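Local coordinates for protein transport protein SEC7 (Saccharomyces cerevisiae, PDB 4OIY) that activates the small GTPase ARF1 at the trans-Golgi network by guanine nucleotide exchange, through the catalytic Sec7 domain that forms this chain, at residues S87-R93 / E185-I191; M156-L162 / L179-F183. All blocks are in the same frame, centred on the assembly; numbering follows the deposited sequence.

Contact 1 (S87-R93 / E185-I191); sequences SIVDALR and EIANNEI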
loop_
_atom_site.group_PDB
_atom_site.type_symbol
_atom_site.label_atom_id
_atom_site.label_comp_id
_atom_site.label_asym_id
_atom_site.label_seq_id
_atom_site.Cartn_x
_atom_site.Cartn_y
_atom_site.Cartn_z
ATOM N N SER A 87 3.401 0.244 -14.733
ATOM C CA SER A 87 4.429 -0.726 -14.368
ATOM C C SER A 87 4.171 -1.164 -12.926
ATOM O O SER A 87 3.512 -0.457 -12.157
ATOM C CB SER A 87 5.829 -0.144 -14.483
ATOM O OG SER A 87 6.124 0.716 -13.403
ATOM N N ILE A 88 4.688 -2.329 -12.558
ATOM C CA ILE A 88 4.515 -2.783 -11.181
ATOM C C ILE A 88 5.145 -1.789 -10.197
ATOM O O ILE A 88 4.625 -1.608 -9.084
ATOM C CB ILE A 88 5.020 -4.223 -10.959
ATOM C CG1 ILE A 88 4.613 -4.728 -9.564
ATOM C CG2 ILE A 88 6.528 -4.315 -11.147
ATOM C CD1 ILE A 88 4.909 -6.193 -9.329
ATOM N N VAL A 89 6.221 -1.110 -10.607
ATOM C CA VAL A 89 6.828 -0.082 -9.749
ATOM C C VAL A 89 5.904 1.127 -9.562
ATOM O O VAL A 89 5.752 1.622 -8.452
ATOM C CB VAL A 89 8.214 0.348 -10.276
ATOM C CG1 VAL A 89 8.710 1.626 -9.592
ATOM C CG2 VAL A 89 9.199 -0.787 -10.087
ATOM N N ASP A 90 5.286 1.602 -10.634
ATOM C CA ASP A 90 4.383 2.738 -10.514
ATOM C C ASP A 90 3.158 2.387 -9.681
ATOM O O ASP A 90 2.693 3.194 -8.876
ATOM C CB ASP A 90 4.022 3.288 -11.892
ATOM C CG ASP A 90 5.121 4.199 -12.455
ATOM O OD1 ASP A 90 5.952 4.709 -11.668
ATOM O OD2 ASP A 90 5.153 4.403 -13.673
ATOM N N ALA A 91 2.668 1.161 -9.836
ATOM C CA ALA A 91 1.560 0.679 -9.013
ATOM C C ALA A 91 1.950 0.599 -7.544
ATOM O O ALA A 91 1.232 1.090 -6.689
ATOM C CB ALA A 91 1.072 -0.672 -9.507
ATOM N N LEU A 92 3.111 0.014 -7.270
ATOM C CA LEU A 92 3.624 -0.073 -5.901
ATOM C C LEU A 92 3.835 1.311 -5.273
ATOM O O LEU A 92 3.554 1.512 -4.084
ATOM C CB LEU A 92 4.942 -0.840 -5.894
ATOM C CG LEU A 92 5.437 -1.424 -4.576
ATOM C CD1 LEU A 92 4.444 -2.441 -4.048
ATOM C CD2 LEU A 92 6.799 -2.053 -4.803
ATOM N N ARG A 93 4.339 2.265 -6.058
ATOM C CA ARG A 93 4.581 3.615 -5.548
ATOM C C ARG A 93 3.259 4.261 -5.144
ATOM O O ARG A 93 3.139 4.823 -4.051
ATOM C CB ARG A 93 5.322 4.503 -6.568
ATOM C CG ARG A 93 5.764 5.825 -5.938
ATOM C CD ARG A 93 6.647 6.734 -6.786
ATOM N NE ARG A 93 7.888 6.131 -7.288
ATOM C CZ ARG A 93 8.024 5.572 -8.488
ATOM N NH1 ARG A 93 6.992 5.496 -9.321
ATOM N NH2 ARG A 93 9.192 5.068 -8.855
ATOM N N GLU A 185 13.618 2.364 -12.652
ATOM C CA GLU A 185 12.459 3.104 -12.159
ATOM C C GLU A 185 12.607 3.411 -10.670
ATOM O O GLU A 185 12.381 4.545 -10.239
ATOM C CB GLU A 185 11.161 2.336 -12.413
ATOM C CG GLU A 185 10.773 2.293 -13.885
ATOM C CD GLU A 185 9.370 1.771 -14.114
ATOM O OE1 GLU A 185 8.469 2.106 -13.328
ATOM O OE2 GLU A 185 9.156 1.036 -15.105
ATOM N N ILE A 186 13.011 2.408 -9.895
ATOM C CA ILE A 186 13.222 2.595 -8.463
ATOM C C ILE A 186 14.405 3.523 -8.222
ATOM O O ILE A 186 14.306 4.443 -7.416
ATOM C CB ILE A 186 13.453 1.251 -7.737
ATOM C CG1 ILE A 186 12.180 0.394 -7.774
ATOM C CG2 ILE A 186 13.919 1.482 -6.297
ATOM C CD1 ILE A 186 11.082 0.845 -6.839
ATOM N N ALA A 187 15.517 3.268 -8.907
ATOM C CA ALA A 187 16.734 4.071 -8.724
ATOM C C ALA A 187 16.490 5.557 -8.980
ATOM O O ALA A 187 17.041 6.407 -8.278
ATOM C CB ALA A 187 17.854 3.560 -9.620
ATOM N N ASN A 188 15.664 5.870 -9.974
ATOM C CA ASN A 188 15.467 7.260 -10.385
ATOM C C ASN A 188 14.403 8.004 -9.587
ATOM O O ASN A 188 14.418 9.237 -9.543
ATOM C CB ASN A 188 15.133 7.323 -11.875
ATOM C CG ASN A 188 16.307 6.938 -12.755
ATOM O OD1 ASN A 188 17.461 6.974 -12.324
ATOM N ND2 ASN A 188 16.020 6.586 -14.000
ATOM N N ASN A 189 13.470 7.267 -8.986
ATOM C CA ASN A 189 12.413 7.862 -8.167
ATOM C C ASN A 189 12.034 6.962 -6.985
ATOM O O ASN A 189 11.285 5.994 -7.137
ATOM C CB ASN A 189 11.181 8.181 -9.023
ATOM C CG ASN A 189 11.432 9.308 -10.021
ATOM O OD1 ASN A 189 11.554 10.476 -9.639
ATOM N ND2 ASN A 189 11.525 8.964 -11.299
ATOM N N GLU A 190 12.578 7.298 -5.816
ATOM C CA GLU A 190 12.321 6.584 -4.567
ATOM C C GLU A 190 10.835 6.471 -4.266
ATOM O O GLU A 190 10.096 7.435 -4.450
ATOM C CB GLU A 190 12.994 7.337 -3.415
ATOM C CG GLU A 190 12.773 6.737 -2.035
ATOM C CD GLU A 190 13.439 7.534 -0.925
ATOM O OE1 GLU A 190 13.998 8.614 -1.205
ATOM O OE2 GLU A 190 13.407 7.073 0.233
ATOM N N ILE A 191 10.407 5.303 -3.791
ATOM C CA ILE A 191 9.061 5.143 -3.248
ATOM C C ILE A 191 9.057 5.614 -1.795
ATOM O O ILE A 191 9.913 5.225 -0.997
ATOM C CB ILE A 191 8.583 3.682 -3.331
ATOM C CG1 ILE A 191 8.500 3.251 -4.800
ATOM C CG2 ILE A 191 7.235 3.522 -2.629
ATOM C CD1 ILE A 191 8.115 1.805 -5.010
ATOM O OXT ILE A 191 8.203 6.402 -1.383
HETATM O O HOH W 1 8.682 4.623 -11.898
#

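Contact 2 (M156-L162 / L179-F183); sequences MSLQEFL and LEGLF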
loop_
_atom_site.group_PDB
_atom_site.type_symbol
_atom_site.label_atom_id
_atom_site.label_comp_id
_atom_site.label_asym_id
_atom_site.label_seq_id
_atom_site.Cartn_x
_atom_site.Cartn_y
_atom_site.Cartn_z
ATOM N N MET A 156 22.332 -1.817 -3.284
ATOM C CA MET A 156 22.151 -3.064 -4.012
ATOM C C MET A 156 22.469 -2.837 -5.487
ATOM O O MET A 156 21.970 -1.893 -6.091
ATOM C CB MET A 156 20.710 -3.553 -3.871
ATOM C CG MET A 156 20.484 -4.950 -4.427
ATOM S SD MET A 156 18.760 -5.472 -4.346
ATOM C CE MET A 156 18.489 -5.497 -2.579
ATOM N N SER A 157 23.291 -3.707 -6.061
ATOM C CA SER A 157 23.639 -3.609 -7.473
ATOM C C SER A 157 22.533 -4.217 -8.309
ATOM O O SER A 157 21.751 -5.034 -7.821
ATOM C CB SER A 157 24.954 -4.337 -7.776
ATOM O OG SER A 157 24.837 -5.728 -7.523
ATOM N N LEU A 158 22.478 -3.825 -9.572
ATOM C CA LEU A 158 21.558 -4.462 -10.505
ATOM C C LEU A 158 21.780 -5.973 -10.547
ATOM O O LEU A 158 20.820 -6.732 -10.521
ATOM C CB LEU A 158 21.694 -3.856 -11.903
ATOM C CG LEU A 158 20.927 -4.552 -13.030
ATOM C CD1 LEU A 158 19.430 -4.508 -12.790
ATOM C CD2 LEU A 158 21.259 -3.915 -14.363
ATOM N N GLN A 159 23.033 -6.417 -10.592
ATOM C CA GLN A 159 23.309 -7.851 -10.593
ATOM C C GLN A 159 22.637 -8.561 -9.416
ATOM O O GLN A 159 22.009 -9.607 -9.591
ATOM C CB GLN A 159 24.822 -8.130 -10.606
ATOM C CG GLN A 159 25.171 -9.618 -10.558
ATOM C CD GLN A 159 24.611 -10.413 -11.727
ATOM O OE1 GLN A 159 24.393 -9.875 -12.805
ATOM N NE2 GLN A 159 24.379 -11.702 -11.512
ATOM N N GLU A 160 22.753 -7.987 -8.221
ATOM C CA GLU A 160 22.141 -8.574 -7.033
ATOM C C GLU A 160 20.617 -8.609 -7.125
ATOM O O GLU A 160 19.990 -9.581 -6.710
ATOM C CB GLU A 160 22.595 -7.834 -5.777
ATOM C CG GLU A 160 24.013 -8.207 -5.378
ATOM C CD GLU A 160 24.640 -7.245 -4.390
ATOM O OE1 GLU A 160 24.092 -6.145 -4.168
ATOM O OE2 GLU A 160 25.706 -7.598 -3.836
ATOM N N PHE A 161 20.032 -7.557 -7.683
ATOM C CA PHE A 161 18.584 -7.493 -7.882
ATOM C C PHE A 161 18.111 -8.608 -8.831
ATOM O O PHE A 161 17.101 -9.264 -8.576
ATOM C CB PHE A 161 18.195 -6.110 -8.390
ATOM C CG PHE A 161 16.729 -5.948 -8.636
ATOM C CD1 PHE A 161 15.822 -5.992 -7.583
ATOM C CD2 PHE A 161 16.254 -5.742 -9.916
ATOM C CE1 PHE A 161 14.467 -5.838 -7.809
ATOM C CE2 PHE A 161 14.902 -5.595 -10.150
ATOM C CZ PHE A 161 14.007 -5.650 -9.098
ATOM N N LEU A 162 18.851 -8.834 -9.913
ATOM C CA LEU A 162 18.568 -9.943 -10.827
ATOM C C LEU A 162 18.635 -11.279 -10.106
ATOM O O LEU A 162 17.739 -12.115 -10.248
ATOM C CB LEU A 162 19.544 -9.946 -12.006
ATOM C CG LEU A 162 19.550 -8.695 -12.878
ATOM C CD1 LEU A 162 20.648 -8.821 -13.919
ATOM C CD2 LEU A 162 18.204 -8.428 -13.539
ATOM N N LEU A 179 13.611 -6.665 -15.791
ATOM C CA LEU A 179 14.051 -6.363 -14.430
ATOM C C LEU A 179 14.937 -5.120 -14.383
ATOM O O LEU A 179 14.818 -4.319 -13.459
ATOM C CB LEU A 179 14.769 -7.563 -13.806
ATOM C CG LEU A 179 13.882 -8.762 -13.437
ATOM C CD1 LEU A 179 14.723 -9.909 -12.894
ATOM C CD2 LEU A 179 12.813 -8.369 -12.419
ATOM N N GLU A 180 15.811 -4.948 -15.374
ATOM C CA GLU A 180 16.657 -3.748 -15.420
ATOM C C GLU A 180 15.796 -2.483 -15.492
ATOM O O GLU A 180 16.100 -1.487 -14.846
ATOM C CB GLU A 180 17.621 -3.791 -16.601
ATOM C CG GLU A 180 18.581 -2.609 -16.630
ATOM C CD GLU A 180 19.706 -2.771 -17.635
ATOM O OE1 GLU A 180 20.433 -1.779 -17.854
ATOM O OE2 GLU A 180 19.882 -3.879 -18.189
ATOM N N GLY A 181 14.718 -2.533 -16.274
ATOM C CA GLY A 181 13.776 -1.431 -16.360
ATOM C C GLY A 181 13.199 -1.063 -15.006
ATOM O O GLY A 181 13.189 0.091 -14.624
ATOM N N LEU A 182 12.739 -2.066 -14.268
ATOM C CA LEU A 182 12.173 -1.810 -12.946
ATOM C C LEU A 182 13.224 -1.266 -11.976
ATOM O O LEU A 182 12.935 -0.354 -11.200
ATOM C CB LEU A 182 11.535 -3.075 -12.369
ATOM C CG LEU A 182 10.394 -3.714 -13.168
ATOM C CD1 LEU A 182 9.852 -4.923 -12.422
ATOM C CD2 LEU A 182 9.299 -2.704 -13.445
ATOM N N PHE A 183 14.424 -1.837 -12.018
ATOM C CA PHE A 183 15.539 -1.353 -11.213
ATOM C C PHE A 183 15.743 0.147 -11.417
ATOM O O PHE A 183 15.824 0.920 -10.455
ATOM C CB PHE A 183 16.814 -2.111 -11.582
ATOM C CG PHE A 183 18.026 -1.670 -10.816
ATOM C CD1 PHE A 183 18.770 -0.584 -11.240
ATOM C CD2 PHE A 183 18.437 -2.367 -9.691
ATOM C CE1 PHE A 183 19.891 -0.178 -10.534
ATOM C CE2 PHE A 183 19.569 -1.978 -8.993
ATOM C CZ PHE A 183 20.289 -0.878 -9.413
#

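Contact 1 (S87-R93 / E185-I191)
R93 reaches across to the end of helix 176-188 with its guanidinium edge toward the backbone of N189. NH2 of R93 gives the main bond, 2.9 Å to O of N189 with an N-H...O angle of 155°, and NE adds a weak one to the same oxygen, so the carbonyl just past the helix end is gripped by two N-H groups. The side chain leaves the helix with CG anti to N (chi1 -171°) and bends at chi3, which turns the guanidinium back over its own helix; there NH1 forms a salt bridge with OD1 of D90 (2.7 Å), OD1 lying 1° out of the guanidinium plane and met nearly along its C-O bond. At the other end S87, the N-cap of helix 88-96, accepts from N of D90 through OG and donates its own proton to OE1 of E185 (2.7 Å), on the syn side of that carboxylate. This Sec7 domain is all helical, and the contact joins the first two-thirds of helix 88-96 to the C-terminal turn of helix 176-188 and the tail beyond it. A water donates to OD1 of D90 and to OE1 of E185 and accepts from NH2 of R93, bridging two carboxylates whose oxygens stand 4.0 Å apart and probably easing their repulsion. Beneath the polar groups, V89 and E185 run antiparallel alongside each other, CB of V89 3.5 Å from OE1 of E185, while CG1 of V89 meets CD1 of I186 at 3.7 Å. I191 lays CG1 against CB of R93 (3.8 Å), and its CD1 methyl meets CD2 of L92, the two side chains roughly perpendicular. With alanine in place of R93, the N189 carbonyl and OD1 of D90 would probably lose the arginine they share, and CG1 of I191 the cover of CG and NE. The backbone N and terminal carboxylate of I191 are bound by N144 and Q97.

Contact 2 (M156-L162 / L179-F183)
L158 lies over one face of the F183 ring in a CH-pi contact, its CB 4.0 Å from the centroid and only 9° off the ring normal. With CG anti to the backbone N (chi1 172°), the leucine carries CD1 along to CG of F183 at 3.7 Å, while the other methyl, CD2, packs on the aliphatic CG of E180. The carboxylate of E180 is paired with R176. Two ring edges meet carbonyl oxygens: O of M156 sits in the plane of the F183 ring, 3.8 Å from CE2 of F183, and CE2 of F161 comes to 3.5 Å from O of L179. The first turn of helix 158-164 packs on helix 176-188 in this all-helical Sec7 domain, the axes of 158-162 and 179-183 passing 10.2 Å apart at 123°. Among the apolar contacts, F161 and F183 lie flank to flank, pointing opposite ways, with CB of F161 4.0 Å from CD2 of F183. CD2 of L162 reaches CB of L179 at 3.6 Å. Within 156-162, S157 and E160 form a capping box, OG of S157 accepting from N of E160 and OE1 of E160 from N of S157.

After five helices, 11-21 to 68-79, the chain enters helix 88-96, where contact 1 opens its loop, then runs through helices 105-122 and 130-148 to helix 158-164 and on to helix 176-188. Contact 2 closes the shorter loop, 16 residues between its segments, and is nested inside the 91-residue loop closed by contact 1. Both end on helix 176-188, contact 2 at an earlier part and contact 1 at its end and tail, with centres about 13 Å apart. L182 joins them: its CD1 packs on CG2 of I88 at 3.6 Å. Helix 130-148 also touches both, through I88 and E190 of the segments of contact 1 and M156, F161 and F183 in contact 2.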